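DegV domain-containing protein Cgl2349/cg2579 (Corynebacterium glutamicum, PDB 3EGL) binds long-chain fatty acids such as palmitate and may take part in lipid transport or fatty acid metabolism. Local coordinates at residues A[5-10]-A[55-60]; A[30-35]-A[47-52]; A[40-45]-A[244-249]; A[144-149]-A[161-166]. All coordinates share one frame; numbering follows the deposited sequence. Where two conformers were deposited one is given.

Contact 1 (A[5-10]-A[55-60]); sequences PVRVIV and ARQLER
R7 at the start of strand 7-10 meets two side chains of helix 55-60, Q57 and R60, one turn apart on the helix. Its CG stands anti to the carbonyl carbon (chi1 -61°), and bends at chi2 and chi3 carry the chain across Q57 at about a right angle, with CD of R7 3.4 Å from the carbonyl O of Q57. The guanidinium then takes two different neighbours. At its edge, near its plane, lies the amide end of Q57. Over the centre of one face sits CD of R60, 3.8 Å from CZ of R7, an aliphatic cover for a flat cation. The two guanidinium planes are steeply inclined, 73° apart, and NH1 of R7 is 4.2 Å from NH2 of R60; this closeness of like charges is probably eased by D25, which forms a salt bridge with NH2 of R7. V8 turns its side chain to the other side of the strand. I9 faces the helix again: its CD1 lies 3.6 Å from CB of Q57, and its CG1 3.8 Å from CG of Q57, an apolar contact with the aliphatic part of that side chain. The axes of the short segments 7-10 and 55-60 approach to 9.3 Å and run nearly antiparallel, at 160°. Strand 7-11 lies between strands 26-35 and 66-69 in the parallel part of its sheet. Helix 47-60 packs on one face through R7 and I9, while V8 and V10 touch A110 of helix 104-116 on the other, giving the layering of an alpha-beta-alpha sandwich.

Contact 2 (A[30-35]-A[47-52]); sequences NLHVMN and SLELAA
H32 and E49 reach toward each other from opposite directions and join through a histidine-carboxylate hydrogen bond. NE2 of H32 donates to OE1 of E49 over 2.9 Å, nearly straight at 168°. The acceptor lies close to the ring plane and is met on its syn side, although the donor is tilted 23° out of the carboxylate plane. OE2 of E49, 3.0 Å from the same NE2 of H32, receives only a weak, bent bond, so the carboxylate is engaged unequally. E49 covers the distance with a chain extended beyond CG (chi2 172°). Its OE1 also accepts from the backbone N of S46, just before the helix, the bond an N3 side chain makes in a capping box; two donors therefore grip one oxygen, and the helix start probably favours the negative charge there. Beyond the polar pair, O of N30 lies over one ring face of H32, toward the rim, 4.2 Å above the plane. The link is near the surface, with the H32 side chain about 7 Å from the bound palmitic acid at nearest atoms. It ties strand 26-35, which pairs with strand 40-43 through H32 and S43, to the first turn of helix 47-60, while L31 and L50 pack against helix 78-86.

Contact 3 (A[40-45]-A[244-249]); sequences RSTSGL and DPTLAV. With PLM (palmitic acid), chain D.
T42 projects from edge strand 40-43 onto helix 245-249 at the head-group end of the palmitate pocket in this DegV fold. From its CB, 3.7 Å from CG2 of T246, the side chain divides. The hydroxyl branch sits between backbone N and carbonyl carbon (chi1 76°), which directs OG1 to the fatty acid: it donates to O2 of palmitic acid over 2.8 Å. The same OG1 is also hydrogen-bonded to NE2 of H250, one residue beyond the segment, and S76 binds the carboxyl group as well. The methyl branch serves the helix instead. CG2 of T42 touches O of T246 at 3.5 Å and meets CB of V249 at 3.7 Å, the side chains of T42 and V249 approaching tip to tip. One residue thus uses its polar face for ligand and its apolar face for packing. V249 extends the packing to the strand backbone, its CG1 4.0 Å from O of R40. The axes of the short segments 40-43 and 245-249 cross at 122° with a closest approach of 8.2 Å. D244 occupies the N-cap position, its OD1 accepting a weak capping bond from N of T246, and its other oxygen is held by S12. Farther down the ligand, L247 lies along the alkyl tail, with its CB 3.7 Å from CC of palmitic acid and its CD2 3.9 Å from C5 of palmitic acid.

Contact 4 (A[144-149]-A[161-166]); sequences HRIDEI and MVSTAL
Apolar side chains, chiefly I146 and L166, make the touch across this contact, whereas its flat polar groups, the guanidinium of R145 and the carboxylate of E148, pair within 144-149. The carboxylate stands at the guanidinium edge, in its plane, and is gripped side-on by two nitrogens. NE of R145 donates to OE1 of E148 over 3.0 Å at 168°, and NH2 of R145 to OE2 of E148 over 2.6 Å at 163°; both oxygens use their syn lone pairs. This salt bridge spans the turn whose other side carries I146, and P253 touches both of its side chains. I146 places CG1 between backbone N and carbonyl carbon (chi1 55°), which directs the CG1 branch toward the 3-10 segment 163-166. There CD1 of I146 rests 3.5 Å from O of S163 and 3.6 Å from CB of S163. Its CB meets CD1 of L166 at 4.0 Å, the two side chains crossing at a slant. I149 reaches the same methyl from a second position, its CG2 3.9 Å from CD1 of L166. The 3-10 turn is closed by N of L166 donating to O of S163 at 3.0 Å, which helps put both residues on the side facing I146. L166 continues to I181, and I149 to M179, both of strand 178-181, joining this long connection between strands 137-142 and 171-175 to the edge of the second sheet. I149 also touches the bound palmitic acid. The cross-segment contact is therefore dispersive, with the charges of R145 and E148 probably balanced against each other within 144-149, and its buried end adds hydrocarbon surface to the lipid site.

In the fold
Along the chain the order is contacts 1, 2, 3 and 4 by first segment, but contact 2 falls entirely between the segments of contact 1, and contact 4 between those of contact 3. Contacts 1 and 2 share helix 47-60, with centres 17 Å apart, and reach neighbouring strands 7-11 and 26-35 of the five-stranded sheet. Contact 3 adds edge strand 40-43, its centre 11 Å from that of contact 2, and crosses to helix 245-251 from the C-terminal part. The centres of contacts 3 and 4 are 18 Å apart. Contact 4 sits beside the six-stranded sheet; the centres of contacts 1 and 4 are 39 Å apart. Palmitate touches residues of contacts 3 and 4, so its site joins both halves of the chain.

Contact 1 (A[5-10]-A[55-60])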
loop_
_atom_site.group_PDB
_atom_site.type_symbol
_atom_site.label_atom_id
_atom_site.label_comp_id
_atom_site.label_asym_id
_atom_site.label_seq_id
_atom_site.Cartn_x
_atom_site.Cartn_y
_atom_site.Cartn_z
ATOM N N PRO A 5 8.659 -18.590 13.771
ATOM C CA PRO A 5 8.330 -18.115 12.436
ATOM C C PRO A 5 9.077 -16.812 12.075
ATOM O O PRO A 5 9.438 -16.024 12.961
ATOM C CB PRO A 5 6.811 -17.894 12.473
ATOM C CG PRO A 5 6.348 -18.444 13.742
ATOM C CD PRO A 5 7.497 -18.628 14.668
ATOM N N VAL A 6 9.347 -16.649 10.778
ATOM C CA VAL A 6 9.769 -15.384 10.223
ATOM C C VAL A 6 8.784 -14.284 10.638
ATOM O O VAL A 6 7.573 -14.514 10.723
ATOM C CB VAL A 6 9.825 -15.478 8.691
ATOM C CG1 VAL A 6 9.744 -14.092 8.064
ATOM C CG2 VAL A 6 11.056 -16.312 8.263
ATOM N N ARG A 7 9.305 -13.096 10.916
ATOM C CA ARG A 7 8.461 -12.027 11.397
ATOM C C ARG A 7 8.265 -10.987 10.308
ATOM O O ARG A 7 9.233 -10.618 9.638
ATOM C CB ARG A 7 9.056 -11.375 12.646
ATOM C CG ARG A 7 9.227 -12.307 13.850
ATOM C CD ARG A 7 8.924 -11.513 15.090
ATOM N NE ARG A 7 7.710 -12.024 15.647
ATOM C CZ ARG A 7 6.616 -11.351 15.952
ATOM N NH1 ARG A 7 6.520 -10.053 15.800
ATOM N NH2 ARG A 7 5.607 -12.034 16.436
ATOM N N VAL A 8 7.027 -10.515 10.155
ATOM C CA VAL A 8 6.695 -9.559 9.102
ATOM C C VAL A 8 6.414 -8.162 9.652
ATOM O O VAL A 8 5.717 -7.997 10.658
ATOM C CB VAL A 8 5.498 -10.057 8.274
ATOM C CG1 VAL A 8 5.110 -9.038 7.163
ATOM C CG2 VAL A 8 5.821 -11.437 7.665
ATOM N N ILE A 9 6.992 -7.164 8.992
ATOM C CA ILE A 9 6.883 -5.763 9.404
ATOM C C ILE A 9 6.502 -4.943 8.200
ATOM O O ILE A 9 7.094 -5.104 7.125
ATOM C CB ILE A 9 8.231 -5.194 9.929
ATOM C CG1 ILE A 9 8.813 -6.104 11.018
ATOM C CG2 ILE A 9 8.048 -3.778 10.512
ATOM C CD1 ILE A 9 10.098 -5.502 11.748
ATOM N N VAL A 10 5.525 -4.059 8.395
ATOM C CA VAL A 10 5.141 -3.063 7.390
ATOM C C VAL A 10 5.104 -1.710 8.091
ATOM O O VAL A 10 5.262 -1.626 9.298
ATOM C CB VAL A 10 3.706 -3.313 6.745
ATOM C CG1 VAL A 10 3.621 -4.647 6.102
ATOM C CG2 VAL A 10 2.599 -3.190 7.788
ATOM N N ALA A 55 15.540 -4.671 15.078
ATOM C CA ALA A 55 16.294 -5.390 16.090
ATOM C C ALA A 55 15.287 -5.955 17.054
ATOM O O ALA A 55 15.436 -7.073 17.522
ATOM C CB ALA A 55 17.246 -4.468 16.825
ATOM N N ARG A 56 14.256 -5.171 17.353
ATOM C CA ARG A 56 13.262 -5.640 18.302
ATOM C C ARG A 56 12.462 -6.876 17.773
ATOM O O ARG A 56 12.214 -7.857 18.524
ATOM C CB ARG A 56 12.429 -4.476 18.847
ATOM C CG ARG A 56 11.018 -4.824 19.023
ATOM C CD ARG A 56 10.231 -4.042 20.092
ATOM N NE ARG A 56 10.736 -2.751 20.570
ATOM C CZ ARG A 56 10.919 -2.494 21.870
ATOM N NH1 ARG A 56 10.665 -3.427 22.797
ATOM N NH2 ARG A 56 11.352 -1.311 22.254
ATOM N N GLN A 57 12.158 -6.881 16.481
ATOM C CA GLN A 57 11.498 -8.049 15.882
ATOM C C GLN A 57 12.439 -9.268 15.747
ATOM O O GLN A 57 11.993 -10.399 15.917
ATOM C CB GLN A 57 10.797 -7.708 14.548
ATOM C CG GLN A 57 9.551 -6.779 14.682
ATOM C CD GLN A 57 8.733 -7.099 15.923
ATOM O OE1 GLN A 57 8.505 -6.233 16.748
ATOM N NE2 GLN A 57 8.343 -8.356 16.088
ATOM N N LEU A 58 13.720 -9.030 15.468
ATOM C CA LEU A 58 14.719 -10.068 15.494
ATOM C C LEU A 58 14.828 -10.702 16.857
ATOM O O LEU A 58 14.811 -11.921 16.963
ATOM C CB LEU A 58 16.097 -9.561 15.081
ATOM C CG LEU A 58 16.299 -9.382 13.582
ATOM C CD1 LEU A 58 17.573 -8.581 13.340
ATOM C CD2 LEU A 58 16.363 -10.771 12.848
ATOM N N GLU A 59 14.924 -9.886 17.899
ATOM C CA GLU A 59 14.985 -10.418 19.250
ATOM C C GLU A 59 13.759 -11.289 19.545
ATOM O O GLU A 59 13.885 -12.387 20.086
ATOM C CB GLU A 59 15.134 -9.304 20.292
ATOM C CG GLU A 59 15.229 -9.797 21.695
ATOM C CD GLU A 59 16.504 -10.634 21.979
ATOM O OE1 GLU A 59 17.492 -10.550 21.213
ATOM O OE2 GLU A 59 16.535 -11.350 23.007
ATOM N N ARG A 60 12.590 -10.813 19.154
ATOM C CA ARG A 60 11.333 -11.488 19.463
ATOM C C ARG A 60 11.208 -12.806 18.683
ATOM O O ARG A 60 10.735 -13.781 19.219
ATOM C CB ARG A 60 10.140 -10.562 19.186
ATOM C CG ARG A 60 8.799 -11.089 19.649
ATOM C CD ARG A 60 7.683 -10.068 19.404
ATOM N NE ARG A 60 7.860 -8.884 20.237
ATOM C CZ ARG A 60 7.183 -7.735 20.103
ATOM N NH1 ARG A 60 7.441 -6.725 20.928
ATOM N NH2 ARG A 60 6.267 -7.577 19.143
#

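Contact 2 (A[30-35]-A[47-52])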
loop_
_atom_site.group_PDB
_atom_site.type_symbol
_atom_site.label_atom_id
_atom_site.label_comp_id
_atom_site.label_asym_id
_atom_site.label_seq_id
_atom_site.Cartn_x
_atom_site.Cartn_y
_atom_site.Cartn_z
ATOM N N ASN A 30 4.469 3.210 12.366
ATOM C CA ASN A 30 3.810 4.408 11.827
ATOM C C ASN A 30 4.726 5.426 11.143
ATOM O O ASN A 30 5.715 5.872 11.739
ATOM C CB ASN A 30 3.023 5.114 12.940
ATOM C CG ASN A 30 1.838 4.289 13.416
ATOM O OD1 ASN A 30 1.369 3.387 12.718
ATOM N ND2 ASN A 30 1.367 4.570 14.619
ATOM N N LEU A 31 4.367 5.829 9.926
ATOM C CA LEU A 31 4.977 7.020 9.288
ATOM C C LEU A 31 4.598 8.287 10.092
ATOM O O LEU A 31 3.730 8.225 10.957
ATOM C CB LEU A 31 4.499 7.151 7.846
ATOM C CG LEU A 31 4.743 5.921 6.977
ATOM C CD1 LEU A 31 4.071 6.007 5.556
ATOM C CD2 LEU A 31 6.249 5.704 6.912
ATOM N N HIS A 32 5.232 9.426 9.806
ATOM C CA HIS A 32 5.015 10.650 10.608
ATOM C C HIS A 32 4.093 11.691 9.983
ATOM O O HIS A 32 4.196 12.023 8.788
ATOM C CB HIS A 32 6.355 11.303 10.955
ATOM C CG HIS A 32 7.314 10.351 11.588
ATOM N ND1 HIS A 32 7.184 9.931 12.895
ATOM C CD2 HIS A 32 8.369 9.674 11.079
ATOM C CE1 HIS A 32 8.132 9.058 13.173
ATOM N NE2 HIS A 32 8.875 8.902 12.094
ATOM N N VAL A 33 3.207 12.215 10.822
ATOM C CA VAL A 33 2.415 13.386 10.493
ATOM C C VAL A 33 2.813 14.528 11.432
ATOM O O VAL A 33 2.697 14.407 12.648
ATOM C CB VAL A 33 0.890 13.097 10.571
ATOM C CG1 VAL A 33 0.094 14.387 10.463
ATOM C CG2 VAL A 33 0.476 12.179 9.452
HETATM N N MSE A 34 3.316 15.621 10.866
HETATM C CA MSE A 34 3.625 16.813 11.667
HETATM C C MSE A 34 2.542 17.861 11.466
HETATM O O MSE A 34 2.298 18.330 10.357
HETATM C CB MSE A 34 4.996 17.388 11.350
HETATM C CG MSE A 34 6.143 16.462 11.685
HETATM SE SE MSE A 34 6.810 15.563 10.051
HETATM C CE MSE A 34 8.265 16.840 9.703
ATOM N N ASN A 35 1.855 18.181 12.547
ATOM C CA ASN A 35 0.849 19.200 12.505
ATOM C C ASN A 35 1.494 20.394 13.170
ATOM O O ASN A 35 1.464 20.510 14.392
ATOM C CB ASN A 35 -0.403 18.718 13.249
ATOM C CG ASN A 35 -1.662 19.487 12.852
ATOM O OD1 ASN A 35 -1.799 19.943 11.715
ATOM N ND2 ASN A 35 -2.588 19.640 13.802
ATOM N N SER A 47 16.431 5.831 9.409
ATOM C CA SER A 47 17.089 4.542 9.493
ATOM C C SER A 47 17.300 4.148 10.977
ATOM O O SER A 47 17.288 2.961 11.346
ATOM C CB SER A 47 18.391 4.552 8.693
ATOM O OG SER A 47 19.231 5.540 9.229
ATOM N N LEU A 48 17.449 5.150 11.820
ATOM C CA LEU A 48 17.550 4.906 13.239
ATOM C C LEU A 48 16.287 4.200 13.838
ATOM O O LEU A 48 16.410 3.294 14.653
ATOM C CB LEU A 48 17.833 6.235 13.933
ATOM C CG LEU A 48 18.439 6.212 15.308
ATOM C CD1 LEU A 48 19.886 5.749 15.183
ATOM C CD2 LEU A 48 18.341 7.630 15.970
ATOM N N GLU A 49 15.098 4.601 13.401
ATOM C CA GLU A 49 13.871 4.048 13.939
ATOM C C GLU A 49 13.713 2.671 13.363
ATOM O O GLU A 49 13.104 1.828 14.000
ATOM C CB GLU A 49 12.614 4.833 13.511
ATOM C CG GLU A 49 12.579 6.296 13.796
ATOM C CD GLU A 49 11.332 6.908 13.121
ATOM O OE1 GLU A 49 11.430 7.498 12.003
ATOM O OE2 GLU A 49 10.218 6.687 13.680
ATOM N N LEU A 50 14.181 2.462 12.132
ATOM C CA LEU A 50 14.065 1.141 11.548
ATOM C C LEU A 50 15.054 0.157 12.186
ATOM O O LEU A 50 14.695 -1.005 12.436
ATOM C CB LEU A 50 14.185 1.185 10.021
ATOM C CG LEU A 50 12.947 1.789 9.340
ATOM C CD1 LEU A 50 13.231 2.150 7.889
ATOM C CD2 LEU A 50 11.773 0.782 9.437
ATOM N N ALA A 51 16.271 0.622 12.497
ATOM C CA ALA A 51 17.233 -0.239 13.167
ATOM C C ALA A 51 16.608 -0.766 14.468
ATOM O O ALA A 51 16.679 -1.964 14.751
ATOM C CB ALA A 51 18.541 0.471 13.455
ATOM N N ALA A 52 15.971 0.131 15.226
ATOM C CA ALA A 52 15.345 -0.219 16.495
ATOM C C ALA A 52 14.196 -1.174 16.261
ATOM O O ALA A 52 14.062 -2.197 16.932
ATOM C CB ALA A 52 14.855 1.033 17.221
#

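Contact 3 (A[40-45]-A[244-249])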
loop_
_atom_site.group_PDB
_atom_site.type_symbol
_atom_site.label_atom_id
_atom_site.label_comp_id
_atom_site.label_asym_id
_atom_site.label_seq_id
_atom_site.Cartn_x
_atom_site.Cartn_y
_atom_site.Cartn_z
ATOM N N ARG A 40 -0.465 20.418 7.616
ATOM C CA ARG A 40 -0.001 19.098 7.941
ATOM C C ARG A 40 1.088 18.721 6.959
ATOM O O ARG A 40 1.028 19.090 5.787
ATOM C CB ARG A 40 -1.150 18.098 7.920
ATOM C CG ARG A 40 -1.870 18.089 9.219
ATOM C CD ARG A 40 -2.930 17.038 9.268
ATOM N NE ARG A 40 -3.684 17.132 10.519
ATOM C CZ ARG A 40 -4.607 18.067 10.794
ATOM N NH1 ARG A 40 -4.903 19.025 9.912
ATOM N NH2 ARG A 40 -5.241 18.045 11.963
ATOM N N SER A 41 2.110 18.035 7.451
ATOM C CA SER A 41 3.087 17.422 6.552
ATOM C C SER A 41 3.512 16.070 7.082
ATOM O O SER A 41 3.124 15.660 8.196
ATOM C CB SER A 41 4.296 18.317 6.311
ATOM O OG SER A 41 4.912 18.587 7.536
ATOM N N THR A 42 4.292 15.376 6.264
ATOM C CA THR A 42 4.611 13.995 6.536
ATOM C C THR A 42 6.080 13.713 6.351
ATOM O O THR A 42 6.796 14.452 5.723
ATOM C CB THR A 42 3.771 13.015 5.681
ATOM O OG1 THR A 42 4.256 12.973 4.327
ATOM C CG2 THR A 42 2.286 13.392 5.704
ATOM N N SER A 43 6.500 12.581 6.866
ATOM C CA SER A 43 7.884 12.239 6.908
ATOM C C SER A 43 8.021 10.707 6.849
ATOM O O SER A 43 7.251 9.964 7.479
ATOM C CB SER A 43 8.380 12.773 8.230
ATOM O OG SER A 43 9.723 12.519 8.366
ATOM N N GLY A 44 8.977 10.226 6.077
ATOM C CA GLY A 44 9.281 8.793 6.079
ATOM C C GLY A 44 9.948 8.342 7.366
ATOM O O GLY A 44 10.196 9.147 8.266
ATOM N N LEU A 45 10.190 7.041 7.482
ATOM C CA LEU A 45 10.869 6.510 8.652
ATOM C C LEU A 45 12.360 6.691 8.507
ATOM O O LEU A 45 12.890 6.482 7.412
ATOM C CB LEU A 45 10.590 5.039 8.785
ATOM C CG LEU A 45 9.122 4.736 9.114
ATOM C CD1 LEU A 45 8.838 3.237 8.960
ATOM C CD2 LEU A 45 8.756 5.274 10.509
ATOM N N ASP A 244 -4.451 5.196 5.528
ATOM C CA ASP A 244 -3.521 5.652 6.572
ATOM C C ASP A 244 -3.586 7.190 6.687
ATOM O O ASP A 244 -3.494 7.866 5.696
ATOM C CB ASP A 244 -2.094 5.142 6.250
ATOM C CG ASP A 244 -1.014 5.690 7.195
ATOM O OD1 ASP A 244 -1.301 6.134 8.339
ATOM O OD2 ASP A 244 0.170 5.700 6.788
ATOM N N PRO A 245 -3.738 7.742 7.900
ATOM C CA PRO A 245 -3.784 9.243 7.981
ATOM C C PRO A 245 -2.574 9.943 7.329
ATOM O O PRO A 245 -2.710 11.076 6.867
ATOM C CB PRO A 245 -3.832 9.530 9.505
ATOM C CG PRO A 245 -4.451 8.276 10.095
ATOM C CD PRO A 245 -3.925 7.114 9.222
ATOM N N THR A 246 -1.415 9.271 7.275
ATOM C CA THR A 246 -0.243 9.843 6.631
ATOM C C THR A 246 -0.490 10.033 5.149
ATOM O O THR A 246 -0.079 11.051 4.580
ATOM C CB THR A 246 1.013 8.981 6.830
ATOM O OG1 THR A 246 1.212 8.775 8.233
ATOM C CG2 THR A 246 2.252 9.694 6.294
ATOM N N LEU A 247 -1.154 9.056 4.533
ATOM C CA LEU A 247 -1.506 9.176 3.146
ATOM C C LEU A 247 -2.660 10.152 2.956
ATOM O O LEU A 247 -2.731 10.817 1.932
ATOM C CB LEU A 247 -1.808 7.807 2.525
ATOM C CG LEU A 247 -0.763 6.704 2.777
ATOM C CD1 LEU A 247 -1.247 5.370 2.184
ATOM C CD2 LEU A 247 0.634 7.100 2.229
ATOM N N ALA A 248 -3.545 10.260 3.947
ATOM C CA ALA A 248 -4.745 11.101 3.822
ATOM C C ALA A 248 -4.321 12.544 3.714
ATOM O O ALA A 248 -4.972 13.355 3.010
ATOM C CB ALA A 248 -5.695 10.910 4.993
ATOM N N VAL A 249 -3.190 12.863 4.353
ATOM C CA VAL A 249 -2.604 14.185 4.176
ATOM C C VAL A 249 -2.426 14.517 2.671
ATOM O O VAL A 249 -2.682 15.655 2.244
ATOM C CB VAL A 249 -1.241 14.315 4.871
ATOM C CG1 VAL A 249 -0.596 15.640 4.468
ATOM C CG2 VAL A 249 -1.356 14.144 6.416
HETATM C C1 PLM D . 6.554 10.346 3.571
HETATM O O1 PLM D . 7.488 9.839 2.923
HETATM O O2 PLM D . 6.586 11.569 3.783
HETATM C C2 PLM D . 5.388 9.548 4.075
HETATM C C3 PLM D . 4.619 9.010 2.872
HETATM C C4 PLM D . 3.727 9.993 2.157
HETATM C C5 PLM D . 3.465 9.381 0.783
HETATM C C6 PLM D . 2.442 10.152 -0.012
HETATM C C7 PLM D . 2.294 9.495 -1.366
HETATM C C8 PLM D . 1.015 9.889 -2.121
HETATM C C9 PLM D . -0.205 9.194 -1.514
HETATM C CA PLM D . -1.371 9.071 -2.505
HETATM C CB PLM D . -2.709 8.828 -1.816
HETATM C CC PLM D . -2.830 7.545 -0.980
HETATM C CD PLM D . -3.361 6.398 -1.823
HETATM C CE PLM D . -4.100 5.354 -1.010
HETATM C CF PLM D . -3.322 4.034 -0.973
HETATM C CG PLM D . -3.743 3.024 -2.038
#

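Contact 4 (A[144-149]-A[161-166])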
loop_
_atom_site.group_PDB
_atom_site.type_symbol
_atom_site.label_atom_id
_atom_site.label_comp_id
_atom_site.label_asym_id
_atom_site.label_seq_id
_atom_site.Cartn_x
_atom_site.Cartn_y
_atom_site.Cartn_z
ATOM N N HIS A 144 -11.165 13.021 -4.830
ATOM C CA HIS A 144 -12.400 13.749 -4.850
ATOM C C HIS A 144 -12.122 15.223 -5.133
ATOM O O HIS A 144 -12.986 15.931 -5.639
ATOM C CB HIS A 144 -13.074 13.561 -3.521
ATOM C CG HIS A 144 -14.425 14.180 -3.454
ATOM N ND1 HIS A 144 -15.426 13.865 -4.347
ATOM C CD2 HIS A 144 -14.954 15.061 -2.577
ATOM C CE1 HIS A 144 -16.515 14.533 -4.025
ATOM N NE2 HIS A 144 -16.253 15.271 -2.960
ATOM N N ARG A 145 -10.912 15.656 -4.783
ATOM C CA ARG A 145 -10.331 16.910 -5.246
ATOM C C ARG A 145 -8.795 16.742 -5.433
ATOM O O ARG A 145 -8.181 15.818 -4.916
ATOM C CB ARG A 145 -10.651 18.044 -4.261
ATOM C CG ARG A 145 -9.853 18.017 -2.958
ATOM C CD ARG A 145 -10.157 19.270 -2.117
ATOM N NE ARG A 145 -9.506 19.224 -0.793
ATOM C CZ ARG A 145 -10.034 19.728 0.325
ATOM N NH1 ARG A 145 -11.214 20.344 0.291
ATOM N NH2 ARG A 145 -9.376 19.640 1.474
ATOM N N ILE A 146 -8.153 17.634 -6.155
ATOM C CA ILE A 146 -6.741 17.399 -6.426
ATOM C C ILE A 146 -5.783 18.296 -5.644
ATOM O O ILE A 146 -4.575 18.176 -5.814
ATOM C CB ILE A 146 -6.435 17.555 -7.922
ATOM C CG1 ILE A 146 -6.905 18.926 -8.365
ATOM C CG2 ILE A 146 -7.128 16.471 -8.722
ATOM C CD1 ILE A 146 -5.954 19.555 -9.213
ATOM N N ASP A 147 -6.324 19.170 -4.802
ATOM C CA ASP A 147 -5.511 20.104 -4.043
ATOM C C ASP A 147 -4.306 19.398 -3.324
ATOM O O ASP A 147 -3.148 19.741 -3.550
ATOM C CB ASP A 147 -6.381 20.891 -3.038
ATOM C CG ASP A 147 -7.668 21.533 -3.670
ATOM O OD1 ASP A 147 -8.259 21.052 -4.681
ATOM O OD2 ASP A 147 -8.120 22.552 -3.100
ATOM N N GLU A 148 -4.590 18.404 -2.486
ATOM C CA GLU A 148 -3.553 17.746 -1.689
ATOM C C GLU A 148 -2.582 16.882 -2.483
ATOM O O GLU A 148 -1.384 16.930 -2.225
ATOM C CB GLU A 148 -4.185 16.909 -0.569
ATOM C CG GLU A 148 -4.861 17.723 0.502
ATOM C CD GLU A 148 -6.293 18.143 0.156
ATOM O OE1 GLU A 148 -6.750 18.011 -1.017
ATOM O OE2 GLU A 148 -6.964 18.622 1.100
ATOM N N ILE A 149 -3.065 16.088 -3.439
ATOM C CA ILE A 149 -2.127 15.375 -4.331
ATOM C C ILE A 149 -1.130 16.303 -5.036
ATOM O O ILE A 149 0.086 15.971 -5.161
ATOM C CB ILE A 149 -2.802 14.482 -5.388
ATOM C CG1 ILE A 149 -1.809 13.403 -5.828
ATOM C CG2 ILE A 149 -3.249 15.259 -6.624
ATOM C CD1 ILE A 149 -1.774 12.275 -4.883
HETATM N N MSE A 161 2.044 19.399 -15.697
HETATM C CA MSE A 161 2.796 20.646 -15.490
HETATM C C MSE A 161 2.077 21.673 -14.627
HETATM O O MSE A 161 2.700 22.519 -13.993
HETATM C CB MSE A 161 3.145 21.275 -16.814
HETATM C CG MSE A 161 4.407 20.710 -17.399
HETATM SE SE MSE A 161 4.410 21.455 -19.145
HETATM C CE MSE A 161 5.705 22.877 -18.894
ATOM N N VAL A 162 0.756 21.567 -14.603
ATOM C CA VAL A 162 -0.096 22.491 -13.885
ATOM C C VAL A 162 -1.237 21.616 -13.358
ATOM O O VAL A 162 -1.649 20.675 -14.048
ATOM C CB VAL A 162 -0.480 23.643 -14.848
ATOM C CG1 VAL A 162 -1.931 23.913 -14.909
ATOM C CG2 VAL A 162 0.313 24.879 -14.515
ATOM N N SER A 163 -1.707 21.872 -12.134
ATOM C CA SER A 163 -2.762 21.051 -11.526
ATOM C C SER A 163 -3.981 20.859 -12.459
ATOM O O SER A 163 -4.623 19.818 -12.416
ATOM C CB SER A 163 -3.232 21.636 -10.192
ATOM O OG SER A 163 -3.831 22.922 -10.388
ATOM N N THR A 164 -4.296 21.866 -13.276
ATOM C CA THR A 164 -5.294 21.728 -14.355
ATOM C C THR A 164 -5.193 20.434 -15.168
ATOM O O THR A 164 -6.215 19.867 -15.530
ATOM C CB THR A 164 -5.229 22.913 -15.337
ATOM O OG1 THR A 164 -5.230 24.116 -14.581
ATOM C CG2 THR A 164 -6.431 22.951 -16.260
ATOM N N ALA A 165 -3.969 19.967 -15.434
ATOM C CA ALA A 165 -3.733 18.765 -16.257
ATOM C C ALA A 165 -4.226 17.482 -15.616
ATOM O O ALA A 165 -4.195 16.416 -16.236
ATOM C CB ALA A 165 -2.222 18.640 -16.627
ATOM N N LEU A 166 -4.642 17.563 -14.359
ATOM C CA LEU A 166 -5.144 16.375 -13.665
ATOM C C LEU A 166 -6.655 16.205 -13.807
ATOM O O LEU A 166 -7.220 15.169 -13.405
ATOM C CB LEU A 166 -4.808 16.416 -12.180
ATOM C CG LEU A 166 -3.371 16.364 -11.726
ATOM C CD1 LEU A 166 -3.293 16.679 -10.225
ATOM C CD2 LEU A 166 -2.724 15.024 -12.077
#